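Butyryl-CoA dehydrogenase (Marinomonas mediterranea, PDB 6CXT) is a flavoprotein of the acyl-CoA dehydrogenase fold, modelled here with flavin-adenine dinucleotide and the ligand FK4 bound. Local coordinates at residues R370-I373 / C374-G378; R233-A236 / A237-D240; V290-E293 / S294-M298; H90-A93 / C94-I98; I64-T67 / I68-E72. One frame throughout, in Å; residues are numbered along the deposited sequence.

Interaction 1 (R370-I373 / C374-G378); sequences RELI and CNRLG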
loop_
_atom_site.group_PDB
_atom_site.type_symbol
_atom_site.label_atom_id
_atom_site.label_comp_id
_atom_site.label_asym_id
_atom_site.label_seq_id
_atom_site.Cartn_x
_atom_site.Cartn_y
_atom_site.Cartn_z
ATOM N N ARG B 370 -12.300 -10.334 6.882
ATOM C CA ARG B 370 -12.488 -10.448 5.432
ATOM C C ARG B 370 -13.239 -11.734 5.072
ATOM O O ARG B 370 -14.041 -11.708 4.144
ATOM C CB ARG B 370 -11.170 -10.407 4.690
ATOM C CG ARG B 370 -10.602 -8.938 4.781
ATOM C CD ARG B 370 -9.414 -8.832 3.773
ATOM N NE ARG B 370 -8.782 -7.489 3.940
ATOM C CZ ARG B 370 -7.743 -7.209 4.755
ATOM N NH1 ARG B 370 -7.177 -8.152 5.522
ATOM N NH2 ARG B 370 -7.307 -5.932 4.843
ATOM N N GLU B 371 -12.986 -12.815 5.810
ATOM C CA GLU B 371 -13.831 -14.011 5.634
ATOM C C GLU B 371 -15.307 -13.712 5.811
ATOM O O GLU B 371 -16.128 -14.136 4.985
ATOM C CB GLU B 371 -13.403 -15.179 6.547
ATOM C CG GLU B 371 -12.118 -15.782 6.088
ATOM C CD GLU B 371 -12.280 -16.510 4.768
ATOM O OE1 GLU B 371 -12.818 -17.623 4.732
ATOM O OE2 GLU B 371 -11.875 -15.988 3.733
ATOM N N LEU B 372 -15.652 -12.998 6.877
ATOM C CA LEU B 372 -17.025 -12.624 7.092
ATOM C C LEU B 372 -17.559 -11.689 6.027
ATOM O O LEU B 372 -18.679 -11.834 5.561
ATOM C CB LEU B 372 -17.178 -11.908 8.438
ATOM C CG LEU B 372 -16.972 -12.927 9.581
ATOM C CD1 LEU B 372 -16.499 -12.224 10.875
ATOM C CD2 LEU B 372 -18.317 -13.657 9.737
ATOM N N ILE B 373 -16.772 -10.672 5.672
ATOM C CA ILE B 373 -17.231 -9.791 4.579
ATOM C C ILE B 373 -17.519 -10.601 3.280
ATOM O O ILE B 373 -18.565 -10.376 2.663
ATOM C CB ILE B 373 -16.155 -8.682 4.329
ATOM C CG1 ILE B 373 -16.092 -7.745 5.563
ATOM C CG2 ILE B 373 -16.497 -7.871 3.061
ATOM C CD1 ILE B 373 -14.733 -7.004 5.709
ATOM N N CYS B 374 -16.593 -11.454 2.874
ATOM C CA CYS B 374 -16.712 -12.261 1.667
ATOM C C CYS B 374 -18.004 -13.090 1.736
ATOM O O CYS B 374 -18.780 -13.111 0.770
ATOM C CB CYS B 374 -15.558 -13.261 1.544
ATOM S SG CYS B 374 -14.013 -12.406 1.105
ATOM N N ASN B 375 -18.250 -13.680 2.914
ATOM C CA ASN B 375 -19.469 -14.461 3.090
ATOM C C ASN B 375 -20.731 -13.605 2.913
ATOM O O ASN B 375 -21.644 -13.984 2.134
ATOM C CB ASN B 375 -19.431 -15.166 4.458
ATOM C CG ASN B 375 -20.730 -15.914 4.754
ATOM O OD1 ASN B 375 -21.599 -15.375 5.419
ATOM N ND2 ASN B 375 -20.881 -17.118 4.188
ATOM N N ARG B 376 -20.785 -12.431 3.566
ATOM C CA ARG B 376 -21.910 -11.543 3.406
ATOM C C ARG B 376 -22.042 -10.928 2.020
ATOM O O ARG B 376 -23.131 -10.511 1.639
ATOM C CB ARG B 376 -21.947 -10.442 4.498
ATOM C CG ARG B 376 -22.119 -10.959 5.910
ATOM C CD ARG B 376 -23.313 -11.957 5.997
ATOM N NE ARG B 376 -23.664 -12.302 7.385
ATOM C CZ ARG B 376 -23.026 -13.149 8.202
ATOM N NH1 ARG B 376 -21.919 -13.798 7.840
ATOM N NH2 ARG B 376 -23.526 -13.339 9.446
ATOM N N LEU B 377 -20.960 -10.893 1.247
ATOM C CA LEU B 377 -21.063 -10.463 -0.154
ATOM C C LEU B 377 -21.630 -11.594 -1.005
ATOM O O LEU B 377 -21.979 -11.376 -2.165
ATOM C CB LEU B 377 -19.677 -10.050 -0.696
ATOM C CG LEU B 377 -19.080 -8.759 -0.092
ATOM C CD1 LEU B 377 -17.655 -8.535 -0.692
ATOM C CD2 LEU B 377 -19.914 -7.528 -0.456
ATOM N N GLY B 378 -21.690 -12.804 -0.447
ATOM C CA GLY B 378 -22.251 -13.938 -1.185
ATOM C C GLY B 378 -21.204 -14.759 -1.910
ATOM O O GLY B 378 -21.563 -15.605 -2.750
#

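Interaction 2 (R233-A236 / A237-D240); sequences RIFA and ASMD. With FK4 (S-[2-({N-[(2R)-2-hydroxy-4-{[(R)-hydroxy(oxo)-lambda~5~-phosphanyl]oxy}-3,3-dimethylbutanoyl]-beta-alanyl}amino)ethyl] 1H-pyrrole-2-carbothioate), chain C.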
loop_
_atom_site.group_PDB
_atom_site.type_symbol
_atom_site.label_atom_id
_atom_site.label_comp_id
_atom_site.label_asym_id
_atom_site.label_seq_id
_atom_site.Cartn_x
_atom_site.Cartn_y
_atom_site.Cartn_z
ATOM N N ARG B 233 -23.986 -19.282 18.240
ATOM C CA ARG B 233 -24.778 -18.128 17.822
ATOM C C ARG B 233 -24.860 -17.021 18.846
ATOM O O ARG B 233 -24.918 -15.829 18.500
ATOM C CB ARG B 233 -26.161 -18.555 17.281
ATOM C CG ARG B 233 -26.005 -19.430 16.026
ATOM C CD ARG B 233 -27.313 -19.968 15.437
ATOM N NE ARG B 233 -28.128 -18.900 14.878
ATOM C CZ ARG B 233 -28.011 -18.386 13.649
ATOM N NH1 ARG B 233 -27.107 -18.839 12.762
ATOM N NH2 ARG B 233 -28.846 -17.407 13.303
ATOM N N ILE B 234 -24.843 -17.376 20.121
ATOM C CA ILE B 234 -24.733 -16.361 21.157
ATOM C C ILE B 234 -23.326 -15.695 21.076
ATOM O O ILE B 234 -23.219 -14.487 21.245
ATOM C CB ILE B 234 -24.972 -16.970 22.575
ATOM C CG1 ILE B 234 -26.481 -17.310 22.687
ATOM C CG2 ILE B 234 -24.586 -15.968 23.695
ATOM C CD1 ILE B 234 -26.894 -17.999 23.969
ATOM N N PHE B 235 -22.303 -16.501 20.847
ATOM C CA PHE B 235 -20.961 -15.931 20.691
ATOM C C PHE B 235 -20.950 -14.963 19.474
ATOM O O PHE B 235 -20.536 -13.802 19.585
ATOM C CB PHE B 235 -19.905 -16.977 20.511
ATOM C CG PHE B 235 -18.545 -16.354 20.367
ATOM C CD1 PHE B 235 -17.986 -15.641 21.468
ATOM C CD2 PHE B 235 -17.889 -16.338 19.116
ATOM C CE1 PHE B 235 -16.758 -14.977 21.333
ATOM C CE2 PHE B 235 -16.643 -15.689 18.993
ATOM C CZ PHE B 235 -16.092 -15.024 20.095
ATOM N N ALA B 236 -21.477 -15.420 18.328
ATOM C CA ALA B 236 -21.607 -14.512 17.177
ATOM C C ALA B 236 -22.344 -13.233 17.547
ATOM O O ALA B 236 -21.944 -12.127 17.122
ATOM C CB ALA B 236 -22.244 -15.206 15.964
ATOM N N ALA B 237 -23.398 -13.315 18.353
ATOM C CA ALA B 237 -24.130 -12.108 18.687
ATOM C C ALA B 237 -23.331 -11.173 19.606
ATOM O O ALA B 237 -23.434 -9.934 19.546
ATOM C CB ALA B 237 -25.466 -12.443 19.355
ATOM N N SER B 238 -22.513 -11.768 20.441
ATOM C CA SER B 238 -21.703 -10.964 21.378
ATOM C C SER B 238 -20.552 -10.272 20.574
ATOM O O SER B 238 -20.238 -9.140 20.834
ATOM C CB SER B 238 -21.227 -11.864 22.500
ATOM O OG SER B 238 -19.856 -12.060 22.602
ATOM N N MET B 239 -19.965 -10.989 19.627
ATOM C CA MET B 239 -18.955 -10.392 18.699
ATOM C C MET B 239 -19.592 -9.312 17.826
ATOM O O MET B 239 -18.951 -8.326 17.500
ATOM C CB MET B 239 -18.299 -11.444 17.850
ATOM C CG MET B 239 -17.291 -12.296 18.571
ATOM S SD MET B 239 -16.047 -11.287 19.476
ATOM C CE MET B 239 -16.672 -11.351 21.183
ATOM N N ASP B 240 -20.869 -9.455 17.488
ATOM C CA ASP B 240 -21.520 -8.358 16.772
ATOM C C ASP B 240 -21.551 -7.092 17.607
ATOM O O ASP B 240 -21.301 -5.989 17.100
ATOM C CB ASP B 240 -22.888 -8.756 16.242
ATOM C CG ASP B 240 -23.360 -7.834 15.148
ATOM O OD1 ASP B 240 -22.710 -7.808 14.063
ATOM O OD2 ASP B 240 -24.362 -7.126 15.371
HETATM O O01 FK4 C . -20.623 -15.793 12.347
HETATM P P02 FK4 C . -20.182 -17.251 12.704
HETATM O O03 FK4 C . -18.645 -17.495 12.904
HETATM C C04 FK4 C . -17.738 -16.804 12.095
HETATM C C05 FK4 C . -16.418 -17.484 11.892
HETATM C C06 FK4 C . -15.539 -16.551 11.018
HETATM C C07 FK4 C . -16.688 -18.838 11.181
HETATM C C08 FK4 C . -15.726 -17.813 13.240
HETATM O O09 FK4 C . -14.666 -18.729 13.102
HETATM C C10 FK4 C . -15.271 -16.560 14.015
HETATM N N11 FK4 C . -13.836 -16.517 14.255
HETATM C C12 FK4 C . -13.307 -15.390 14.938
HETATM C C13 FK4 C . -13.241 -15.619 16.464
HETATM C C14 FK4 C . -13.299 -14.369 17.233
HETATM N N15 FK4 C . -12.665 -14.525 18.471
HETATM C C16 FK4 C . -12.687 -13.420 19.431
HETATM C C17 FK4 C . -12.606 -13.928 20.884
HETATM S S18 FK4 C . -13.111 -12.706 22.060
HETATM C C19 FK4 C . -11.916 -11.393 21.801
HETATM C C20 FK4 C . -12.169 -10.449 22.908
HETATM C C21 FK4 C . -11.382 -9.401 23.331
HETATM C C22 FK4 C . -12.092 -8.801 24.392
HETATM C C23 FK4 C . -13.299 -9.516 24.593
HETATM N N24 FK4 C . -13.369 -10.518 23.693
HETATM O O25 FK4 C . -10.856 -11.649 21.186
HETATM O O26 FK4 C . -13.863 -13.341 16.866
HETATM O O27 FK4 C . -16.026 -15.593 14.374
HETATM O O28 FK4 C . -20.873 -17.634 13.972
#

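Interaction 3 (V290-E293 / S294-M298); sequences VRLE and SARLM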
loop_
_atom_site.group_PDB
_atom_site.type_symbol
_atom_site.label_atom_id
_atom_site.label_comp_id
_atom_site.label_asym_id
_atom_site.label_seq_id
_atom_site.Cartn_x
_atom_site.Cartn_y
_atom_site.Cartn_z
ATOM N N VAL B 290 -8.034 11.415 6.252
ATOM C CA VAL B 290 -8.918 10.676 5.330
ATOM C C VAL B 290 -9.342 9.311 5.948
ATOM O O VAL B 290 -10.549 8.975 6.018
ATOM C CB VAL B 290 -8.247 10.459 3.967
ATOM C CG1 VAL B 290 -9.134 9.552 3.060
ATOM C CG2 VAL B 290 -7.963 11.832 3.289
ATOM N N ARG B 291 -8.343 8.550 6.360
ATOM C CA ARG B 291 -8.623 7.222 6.905
ATOM C C ARG B 291 -9.481 7.311 8.184
ATOM O O ARG B 291 -10.336 6.455 8.400
ATOM C CB ARG B 291 -7.308 6.474 7.168
ATOM C CG ARG B 291 -6.619 6.059 5.843
ATOM C CD ARG B 291 -5.408 5.134 6.178
ATOM N NE ARG B 291 -4.557 5.711 7.268
ATOM C CZ ARG B 291 -3.368 6.318 7.099
ATOM N NH1 ARG B 291 -2.865 6.480 5.883
ATOM N NH2 ARG B 291 -2.708 6.790 8.177
ATOM N N LEU B 292 -9.297 8.381 8.970
ATOM C CA LEU B 292 -10.098 8.570 10.147
ATOM C C LEU B 292 -11.554 8.943 9.821
ATOM O O LEU B 292 -12.501 8.382 10.407
ATOM C CB LEU B 292 -9.451 9.635 11.046
ATOM C CG LEU B 292 -10.262 10.018 12.302
ATOM C CD1 LEU B 292 -10.558 8.755 13.157
ATOM C CD2 LEU B 292 -9.421 10.990 13.132
ATOM N N GLU B 293 -11.762 9.887 8.895
ATOM C CA GLU B 293 -13.159 10.208 8.504
ATOM C C GLU B 293 -13.873 8.957 8.010
ATOM O O GLU B 293 -15.016 8.681 8.395
ATOM C CB GLU B 293 -13.256 11.333 7.443
ATOM C CG GLU B 293 -14.720 11.747 7.233
ATOM C CD GLU B 293 -14.954 12.549 5.947
ATOM O OE1 GLU B 293 -15.297 11.931 4.914
ATOM O OE2 GLU B 293 -14.760 13.793 5.960
ATOM N N SER B 294 -13.177 8.210 7.159
ATOM C CA SER B 294 -13.678 6.973 6.643
ATOM C C SER B 294 -14.050 5.979 7.772
ATOM O O SER B 294 -15.187 5.475 7.784
ATOM C CB SER B 294 -12.592 6.349 5.779
ATOM O OG SER B 294 -12.974 5.023 5.386
ATOM N N ALA B 295 -13.112 5.711 8.688
ATOM C CA ALA B 295 -13.344 4.694 9.757
ATOM C C ALA B 295 -14.521 5.124 10.655
ATOM O O ALA B 295 -15.376 4.279 11.028
ATOM C CB ALA B 295 -12.075 4.499 10.576
ATOM N N ARG B 296 -14.588 6.429 10.971
ATOM C CA ARG B 296 -15.659 6.994 11.814
ATOM C C ARG B 296 -17.023 6.832 11.140
ATOM O O ARG B 296 -17.997 6.455 11.791
ATOM C CB ARG B 296 -15.384 8.472 12.142
ATOM C CG ARG B 296 -16.472 9.092 12.985
ATOM C CD ARG B 296 -16.200 10.536 13.327
ATOM N NE ARG B 296 -15.048 10.693 14.210
ATOM C CZ ARG B 296 -13.967 11.392 13.909
ATOM N NH1 ARG B 296 -13.850 11.999 12.720
ATOM N NH2 ARG B 296 -13.011 11.538 14.805
ATOM N N LEU B 297 -17.119 7.177 9.858
ATOM C CA LEU B 297 -18.377 7.006 9.124
ATOM C C LEU B 297 -18.790 5.515 9.077
ATOM O O LEU B 297 -19.970 5.215 9.117
ATOM C CB LEU B 297 -18.229 7.520 7.675
ATOM C CG LEU B 297 -18.146 9.099 7.629
ATOM C CD1 LEU B 297 -17.763 9.621 6.234
ATOM C CD2 LEU B 297 -19.475 9.744 8.066
ATOM N N MET B 298 -17.821 4.615 8.860
ATOM C CA MET B 298 -18.085 3.191 8.831
ATOM C C MET B 298 -18.612 2.692 10.159
ATOM O O MET B 298 -19.496 1.851 10.155
ATOM C CB MET B 298 -16.826 2.403 8.402
ATOM C CG MET B 298 -16.572 2.788 6.949
ATOM S SD MET B 298 -15.077 1.990 6.370
ATOM C CE MET B 298 -15.632 0.313 6.147
HETATM O O HOH W 1 -10.416 4.013 7.018
#

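Interaction 4 (H90-A93 / C94-I98); sequences HTFA and CSMPI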
loop_
_atom_site.group_PDB
_atom_site.type_symbol
_atom_site.label_atom_id
_atom_site.label_comp_id
_atom_site.label_asym_id
_atom_site.label_seq_id
_atom_site.Cartn_x
_atom_site.Cartn_y
_atom_site.Cartn_z
ATOM N N HIS B 90 -15.752 -6.226 28.936
ATOM C CA HIS B 90 -16.709 -6.531 29.994
ATOM C C HIS B 90 -18.151 -6.197 29.571
ATOM O O HIS B 90 -19.085 -7.021 29.734
ATOM C CB HIS B 90 -16.257 -5.702 31.201
ATOM C CG HIS B 90 -17.327 -5.402 32.196
ATOM N ND1 HIS B 90 -17.420 -6.069 33.401
ATOM C CD2 HIS B 90 -18.291 -4.452 32.221
ATOM C CE1 HIS B 90 -18.394 -5.542 34.126
ATOM N NE2 HIS B 90 -18.944 -4.561 33.438
ATOM N N THR B 91 -18.352 -5.002 29.029
ATOM C CA THR B 91 -19.697 -4.562 28.655
ATOM C C THR B 91 -20.254 -5.299 27.439
ATOM O O THR B 91 -21.392 -5.777 27.485
ATOM C CB THR B 91 -19.758 -3.066 28.399
ATOM O OG1 THR B 91 -19.412 -2.392 29.607
ATOM C CG2 THR B 91 -21.183 -2.591 27.956
ATOM N N PHE B 92 -19.477 -5.394 26.348
ATOM C CA PHE B 92 -20.064 -5.836 25.092
ATOM C C PHE B 92 -19.975 -7.314 24.897
ATOM O O PHE B 92 -20.861 -7.910 24.261
ATOM C CB PHE B 92 -19.515 -4.995 23.901
ATOM C CG PHE B 92 -19.913 -3.557 24.046
ATOM C CD1 PHE B 92 -21.239 -3.170 23.777
ATOM C CD2 PHE B 92 -19.037 -2.618 24.520
ATOM C CE1 PHE B 92 -21.668 -1.882 23.968
ATOM C CE2 PHE B 92 -19.462 -1.306 24.717
ATOM C CZ PHE B 92 -20.776 -0.929 24.433
ATOM N N ALA B 93 -18.901 -7.933 25.384
ATOM C CA ALA B 93 -18.805 -9.370 25.246
ATOM C C ALA B 93 -19.482 -10.144 26.414
ATOM O O ALA B 93 -19.667 -11.368 26.312
ATOM C CB ALA B 93 -17.360 -9.858 25.033
ATOM N N CYS B 94 -19.781 -9.456 27.503
ATOM C CA CYS B 94 -20.272 -10.143 28.715
ATOM C C CYS B 94 -21.638 -9.627 29.151
ATOM O O CYS B 94 -22.608 -10.434 29.175
ATOM C CB CYS B 94 -19.252 -10.064 29.859
ATOM S SG CYS B 94 -17.622 -10.718 29.405
ATOM N N SER B 95 -21.735 -8.342 29.505
ATOM C CA SER B 95 -23.029 -7.763 29.891
ATOM C C SER B 95 -24.097 -7.886 28.802
ATOM O O SER B 95 -25.252 -8.181 29.111
ATOM C CB SER B 95 -22.940 -6.309 30.353
ATOM O OG SER B 95 -21.972 -6.184 31.390
ATOM N N MET B 96 -23.737 -7.678 27.532
ATOM C CA MET B 96 -24.763 -7.774 26.493
ATOM C C MET B 96 -25.330 -9.204 26.250
ATOM O O MET B 96 -26.556 -9.359 26.169
ATOM C CB MET B 96 -24.302 -7.073 25.183
ATOM C CG MET B 96 -24.108 -5.574 25.362
ATOM S SD MET B 96 -25.502 -4.639 26.059
ATOM C CE MET B 96 -26.686 -4.845 24.726
ATOM N N PRO B 97 -24.485 -10.254 26.162
ATOM C CA PRO B 97 -25.108 -11.559 26.041
ATOM C C PRO B 97 -25.940 -11.961 27.281
ATOM O O PRO B 97 -26.904 -12.734 27.149
ATOM C CB PRO B 97 -23.956 -12.536 25.907
ATOM C CG PRO B 97 -22.729 -11.734 25.922
ATOM C CD PRO B 97 -23.044 -10.294 25.853
ATOM N N ILE B 98 -25.547 -11.463 28.448
ATOM C CA ILE B 98 -26.314 -11.695 29.660
ATOM C C ILE B 98 -27.671 -11.032 29.493
ATOM O O ILE B 98 -28.693 -11.692 29.721
ATOM C CB ILE B 98 -25.581 -11.193 30.924
ATOM C CG1 ILE B 98 -24.454 -12.175 31.237
ATOM C CG2 ILE B 98 -26.548 -11.024 32.130
ATOM C CD1 ILE B 98 -23.423 -11.643 32.232
HETATM O O HOH W 2 -21.517 -3.547 31.580
#

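Interaction 5 (I64-T67 / I68-E72); sequences ILTT and IKIIE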
loop_
_atom_site.group_PDB
_atom_site.type_symbol
_atom_site.label_atom_id
_atom_site.label_comp_id
_atom_site.label_asym_id
_atom_site.label_seq_id
_atom_site.Cartn_x
_atom_site.Cartn_y
_atom_site.Cartn_z
ATOM N N ILE B 64 -27.649 2.308 20.370
ATOM C CA ILE B 64 -26.283 1.994 19.880
ATOM C C ILE B 64 -25.498 3.233 19.413
ATOM O O ILE B 64 -24.343 3.442 19.812
ATOM C CB ILE B 64 -26.296 0.868 18.828
ATOM C CG1 ILE B 64 -27.039 -0.337 19.391
ATOM C CG2 ILE B 64 -24.877 0.356 18.577
ATOM C CD1 ILE B 64 -27.422 -1.323 18.307
ATOM N N LEU B 65 -26.128 4.093 18.630
ATOM C CA LEU B 65 -25.410 5.288 18.207
ATOM C C LEU B 65 -24.958 6.195 19.314
ATOM O O LEU B 65 -23.810 6.693 19.277
ATOM C CB LEU B 65 -26.190 6.118 17.168
ATOM C CG LEU B 65 -25.961 5.633 15.735
ATOM C CD1 LEU B 65 -27.090 6.168 14.853
ATOM C CD2 LEU B 65 -24.566 6.042 15.193
ATOM N N THR B 66 -25.849 6.454 20.290
ATOM C CA THR B 66 -25.479 7.296 21.402
ATOM C C THR B 66 -24.339 6.626 22.193
ATOM O O THR B 66 -23.412 7.307 22.654
ATOM C CB THR B 66 -26.674 7.550 22.354
ATOM O OG1 THR B 66 -27.729 8.164 21.605
ATOM C CG2 THR B 66 -26.260 8.491 23.441
ATOM N N THR B 67 -24.465 5.316 22.376
ATOM C CA THR B 67 -23.489 4.570 23.165
ATOM C C THR B 67 -22.109 4.682 22.469
ATOM O O THR B 67 -21.116 5.010 23.124
ATOM C CB THR B 67 -23.867 3.079 23.243
ATOM O OG1 THR B 67 -25.038 2.907 24.041
ATOM C CG2 THR B 67 -22.713 2.216 23.853
ATOM N N ILE B 68 -22.055 4.398 21.156
ATOM C CA ILE B 68 -20.739 4.440 20.468
ATOM C C ILE B 68 -20.146 5.864 20.447
ATOM O O ILE B 68 -18.923 6.045 20.497
ATOM C CB ILE B 68 -20.711 3.740 19.076
ATOM C CG1 ILE B 68 -21.583 4.404 18.042
ATOM C CG2 ILE B 68 -21.012 2.235 19.207
ATOM C CD1 ILE B 68 -20.822 5.427 17.215
ATOM N N LYS B 69 -21.022 6.871 20.369
ATOM C CA LYS B 69 -20.530 8.256 20.331
ATOM C C LYS B 69 -19.868 8.599 21.643
ATOM O O LYS B 69 -18.835 9.284 21.682
ATOM C CB LYS B 69 -21.674 9.243 19.998
ATOM C CG LYS B 69 -21.267 10.704 19.817
ATOM C CD LYS B 69 -20.231 10.918 18.708
ATOM C CE LYS B 69 -20.120 12.402 18.362
ATOM N NZ LYS B 69 -19.135 12.569 17.243
ATOM N N ILE B 70 -20.460 8.141 22.751
ATOM C CA ILE B 70 -19.846 8.434 24.065
ATOM C C ILE B 70 -18.509 7.673 24.175
ATOM O O ILE B 70 -17.502 8.200 24.654
ATOM C CB ILE B 70 -20.799 8.016 25.205
ATOM C CG1 ILE B 70 -21.947 9.037 25.298
ATOM C CG2 ILE B 70 -20.059 7.848 26.553
ATOM C CD1 ILE B 70 -23.157 8.414 26.028
ATOM N N ILE B 71 -18.506 6.428 23.709
ATOM C CA ILE B 71 -17.285 5.617 23.809
ATOM C C ILE B 71 -16.159 6.285 22.972
ATOM O O ILE B 71 -14.994 6.322 23.376
ATOM C CB ILE B 71 -17.557 4.162 23.327
ATOM C CG1 ILE B 71 -18.500 3.456 24.330
ATOM C CG2 ILE B 71 -16.243 3.377 23.198
ATOM C CD1 ILE B 71 -18.956 2.077 23.867
ATOM N N GLU B 72 -16.533 6.760 21.777
ATOM C CA GLU B 72 -15.566 7.468 20.922
ATOM C C GLU B 72 -14.991 8.637 21.670
ATOM O O GLU B 72 -13.764 8.849 21.645
ATOM C CB GLU B 72 -16.264 7.976 19.669
ATOM C CG GLU B 72 -15.332 8.738 18.732
ATOM C CD GLU B 72 -16.094 9.402 17.580
ATOM O OE1 GLU B 72 -17.294 9.094 17.364
ATOM O OE2 GLU B 72 -15.495 10.275 16.900
#

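Interaction 1 (R370-I373 / C374-G378)
I373 and L377 lie alongside each other one helical turn apart, pointing the same way, with I373 CG2 and L377 CD1 4.0 Å apart. The same pair is joined through the backbone: L377 N donates to I373 O at 2.8 Å. L377 CG also rests 3.2 Å from I373 O, because chi1 of -69° sets CG beside the backbone N and turns it back over the preceding turn. On another flank L372 CD2 approaches R376 NH1 obliquely at 4.1 Å; the arginine chain bends at chi2 (-50°), and its NE is held in a salt bridge by D311. Three more bonds of the same i to i-4 kind precede that of L377, among them C374 N to R370 O at 2.9 Å. Farther out, R370 NE forms a salt bridge with D287 of the second subunit, and E371 OE2 a hydrogen bond with H283 of that subunit, while L372 touches FK4. N375 and R376 pack on V39 of the Alpha/beta hydrolase fold protein chain. At the end of helix 366-377, G378 adopts positive phi (94°), and G378 N bonds to N375 O at 2.8 Å; with two bonds reaching back into the last turn, this is a Schellman motif.

Interaction 2 (R233-A236 / A237-D240)
F235 lays one face of its ring against the M239 side chain, with M239 CG over that face and 3.3 Å from F235 CZ. A chi1 of -179° puts F235 CG opposite the backbone N and carries the ring along the helix to the next turn. M239 bends at both chi2 and chi3, which brings its methyl back to the ring: M239 CE is 3.6 Å from F235 CE1. The sulfur sits obliquely, 4.6 Å from the ring centroid and 45° off its normal, a Met-aromatic contact. The backbone joins the same two residues, M239 N to F235 O at 2.9 Å. FK4 meets the ring at its edge, where C17 of FK4 is 3.7 Å from F235 CZ, and its sulfur S18 lies 3.9 Å from M239 CE. From the residue next to F235, A236 CB approaches FK4 O28 at 3.4 Å. Y169 meets the phenyl ring edge-to-face. Together F235, A236 and M239 make helix 231-245 one wall of the FK4 pocket.

Interaction 3 (V290-E293 / S294-M298)
R296 reaches back over L292, one turn earlier in helix 279-306. Its CB lies 3.4 Å from L292 O, the carbonyl that also accepts R296 N at 2.9 Å. From there CG and CD run extended, with chi1 and chi2 both 179°, until a bend at chi3 (-67°) swings the guanidinium over the leucine. NE leaves the pair to form a salt bridge with E72. Beyond it, NH1 comes within 4.1 Å of L292 CG, while NH2 lies 4.0 Å from L292 CD2 and bonds to Q255. L292 CD1 sits over one face of the guanidinium. Alongside, E293 and L297 point the same way, and E293 OE1 approaches L297 CD1 at 3.6 Å. A water donates to R291 O at 2.8 Å and bonds weakly to S294 OG, which is hydrogen-bonded to S294 of the second subunit. The chemistry thus divides the arginine's environment: a leucine methyl lies over one face of the flat cation, while E72 and Q255 engage NE and NH2. This probably fixes its rotation and steadies its positive charge.

Interaction 4 (H90-A93 / C94-I98)
Between H90-A93 and C94-I98 the helix widens into a pi-type turn. S95 N bonds to H90 O, five residues back, at 3.0 Å and 166°, and M96 N bonds to T91 O at 3.0 Å; C94 N reaches H90 O weakly. The wide turn is followed by a kink at P97, whose ring nitrogen has no hydrogen to give. P97 CG instead presses to 3.1 Å from A93 O, and F92 O, buried here, has no polar partner in the model. Among the side chains, F92 and M96 run side by side with F92 CD1 4.1 Å from M96 CG. T91 CG2 lies 3.8 Å above the plane of the F92 ring, over its centre. A water links T91 OG1 at 3.1 Å with S95 OG at 2.7 Å. H90 reaches out of the turn: its ND1 bonds to A121 N and its NE2 to L114 O, satisfying both ring nitrogens, which probably fixes the rotation of the imidazole. With P97 touching S238 and A93 close to FK4, this is a pi-type turn and proline kink in a buried part of helix 81-101 of the N-terminal acyl-CoA dehydrogenase domain, beside the ligand site.

Interaction 5 (I64-T67 / I68-E72)
T67 and I71 stand side by side on one flank of the helix, their tips T67 CG2 and I71 CD1 3.8 Å apart. T67 has chi1 of -69°, which sends CG2 forward along the helix toward I71 and turns OG1 back to bond with D63 O. T66 repeats the conformation: its CG2 meets I70 CD1 at 4.0 Å, and its OG1 bonds to D63 and Q9. I68 differs, for chi1 of 65° wedges CG1 between the backbone N and the carbonyl carbon. That branch consequently lies 3.4 Å from both I64 O and L65 O, and chi2 of 93° is away from a staggered value. I68 CD1 then approaches L65 CD2 at 4.3 Å, while I64 CG2 and I68 CG2 meet at the same distance. I68 N bonds to I64 O at 2.8 Å. K69 bends at chi2; its NZ bonds to Y300 and makes a long salt bridge to E72. This first part of helix 64-77 packs against helices 279-306, 248-267 and 231-245, with I64 and I68 touching A303 and C245, and I71 touching I249.

In the fold
Along the chain the order is interaction 5, 4, 2, 3, 1. Interactions 5 and 4 lie on successive helices of the N-terminal domain, their centres 16 Å apart, and F92 packs on T67 and I71. The other three fall in the C-terminal domain. Interactions 2 and 4, with centres 10 Å apart, touch where S238 packs on P97, joining the two domains beside FK4. Interaction 3 meets interaction 5 through the salt bridge of R296 NE with E72 OE2, 2.8 Å long. Interaction 1 stands apart, about 7 Å from interactions 2 and 3 at the nearest atoms; like interaction 3, it touches the second subunit, so ligand pocket and subunit interface share this helical framework.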